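Side-chain contact in Rho guanine nucleotide exchange factor 12 (Homo sapiens, PDB 1TXD), which acts as a guanine nucleotide exchange factor for the small GTPase RhoA, represented here by its DH and PH domains: residues R41-L46 with E73-L78. The protein carries 1 engineered substitution. Residues are numbered along the deposited sequence; the frame is centred on the assembly and turned at random.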
# COMPACT_ATOMS: atom_id res chain seq x y z
N ARG A 41 1.09 16.25 14.62
CA ARG A 41 -0.19 16.88 14.93
C ARG A 41 -1.36 16.22 14.21
O ARG A 41 -2.43 16.12 14.76
CB ARG A 41 -0.16 18.38 14.59
CG ARG A 41 -0.86 19.24 15.61
CD ARG A 41 -0.82 20.75 15.31
NE ARG A 41 0.30 21.36 16.03
CZ ARG A 41 1.47 21.74 15.51
NH1 ARG A 41 1.74 21.64 14.22
NH2 ARG A 41 2.38 22.27 16.31
N THR A 42 -1.12 15.83 12.96
CA THR A 42 -2.03 15.11 12.11
C THR A 42 -2.33 13.73 12.71
O THR A 42 -3.51 13.28 12.79
CB THR A 42 -1.32 14.97 10.73
OG1 THR A 42 -1.27 16.25 10.13
CG2 THR A 42 -2.10 14.28 9.75
N LEU A 43 -1.27 13.08 13.18
CA LEU A 43 -1.42 11.76 13.73
C LEU A 43 -2.21 11.86 15.05
O LEU A 43 -3.03 10.97 15.34
CB LEU A 43 -0.06 11.07 13.91
CG LEU A 43 0.65 10.58 12.64
CD1 LEU A 43 1.94 9.84 13.01
CD2 LEU A 43 -0.20 9.72 11.79
N LYS A 44 -2.00 12.89 15.82
CA LYS A 44 -2.83 13.10 17.04
C LYS A 44 -4.32 13.37 16.70
O LYS A 44 -5.17 13.03 17.52
CB LYS A 44 -2.29 14.18 17.93
CG LYS A 44 -0.89 13.96 18.47
CD LYS A 44 -0.59 14.94 19.64
CE LYS A 44 0.60 14.52 20.47
NZ LYS A 44 1.32 15.66 21.05
N VAL A 45 -4.63 13.91 15.51
CA VAL A 45 -6.02 14.01 15.03
C VAL A 45 -6.61 12.62 14.79
O VAL A 45 -7.65 12.36 15.34
CB VAL A 45 -6.23 14.89 13.74
CG1 VAL A 45 -7.72 14.84 13.23
CG2 VAL A 45 -5.84 16.28 13.97
N LEU A 46 -6.00 11.75 13.94
CA LEU A 46 -6.46 10.37 13.83
C LEU A 46 -6.71 9.80 15.20
O LEU A 46 -7.76 9.17 15.46
CB LEU A 46 -5.44 9.46 13.21
CG LEU A 46 -5.48 9.58 11.68
CD1 LEU A 46 -4.46 8.70 11.16
CD2 LEU A 46 -6.89 9.11 11.23
N GLU A 73 -1.05 3.45 17.02
CA GLU A 73 -0.39 3.75 18.33
C GLU A 73 1.18 3.81 18.16
O GLU A 73 1.83 4.71 18.66
CB GLU A 73 -0.75 2.65 19.31
CG GLU A 73 -0.43 2.83 20.79
CD GLU A 73 -0.79 1.56 21.59
OE1 GLU A 73 0.05 1.00 22.33
OE2 GLU A 73 -1.94 1.08 21.49
N ASP A 74 1.75 2.89 17.38
CA ASP A 74 3.21 2.86 17.25
C ASP A 74 3.70 3.89 16.25
O ASP A 74 4.77 4.43 16.42
CB ASP A 74 3.77 1.50 16.85
CG ASP A 74 3.19 0.36 17.60
OD1 ASP A 74 2.90 0.37 18.90
OD2 ASP A 74 3.07 -0.68 16.95
N ILE A 75 2.97 4.18 15.21
CA ILE A 75 3.50 5.21 14.29
C ILE A 75 3.37 6.55 15.00
O ILE A 75 4.22 7.41 14.88
CB ILE A 75 2.89 5.25 12.87
CG1 ILE A 75 1.41 5.19 12.90
CG2 ILE A 75 3.45 4.07 11.92
CD1 ILE A 75 0.85 5.86 11.71
N LEU A 76 2.33 6.71 15.77
CA LEU A 76 2.23 7.85 16.65
C LEU A 76 3.43 8.03 17.57
O LEU A 76 4.00 9.13 17.56
CB LEU A 76 0.93 7.89 17.42
CG LEU A 76 0.72 9.01 18.43
CD1 LEU A 76 0.70 10.40 17.80
CD2 LEU A 76 -0.59 8.78 19.19
N GLN A 77 3.73 7.04 18.43
CA GLN A 77 4.84 7.14 19.42
C GLN A 77 6.19 7.32 18.67
O GLN A 77 7.02 8.07 19.08
CB GLN A 77 4.89 5.90 20.33
CG GLN A 77 4.22 6.02 21.75
CD GLN A 77 3.78 7.46 22.14
OE1 GLN A 77 4.63 8.30 22.47
NE2 GLN A 77 2.48 7.72 22.08
N LEU A 78 6.35 6.69 17.52
CA LEU A 78 7.54 6.83 16.74
C LEU A 78 7.84 8.27 16.29
O LEU A 78 8.94 8.82 16.54
CB LEU A 78 7.47 5.90 15.54
CG LEU A 78 8.68 5.85 14.63
CD1 LEU A 78 8.73 4.61 13.87
CD2 LEU A 78 8.74 7.04 13.71
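L43 faces L76 where the helical segments 41-46 and 73-78 come together, their CA atoms 6.1 Å apart. The segment axes approach to 9.8 Å and their N-to-C directions differ by 152°, so the two run roughly antiparallel. No hydrogen bond or salt bridge links them; the contact buries 193 Å² in all and rests on apolar packing.

The bond from CA to CB of L43 points toward helix 72-90, and both of its methyls meet I75, one at the main chain and one at the side chain. Its CD1 lies 3.8 Å from the backbone O of I75, a van der Waals contact, while its CD2 meets CD1 of I75 at 4.0 Å. The I75 side chain arrives at about a right angle to that of L43. With chi1 at 47°, CG1 swings off a CB that does not itself aim at L43, and the extended CG1-CD1 arm carries the terminal methyl to the leucine.

Both segments belong to the DH domain, the helical bundle of RhoGEF proteins, and the contact joins its long helix 20-57 to helix 72-90. Within that bundle Q170 of helix 169-186 touches both L43 and I75, and I75 also packs on A120 and F124 of helix 112-126.

In the buried L76, too, the bond to CB is not directed at the partner; a trans chi1 of 177° brings the end of the chain across. Its CD1 touches CB of L43 at 4.0 Å and also rests against CG of K44, likewise 4.0 Å away. K44, the exposed member of the contact, crosses L76 almost perpendicularly, its aliphatic base flanking the leucine methyl.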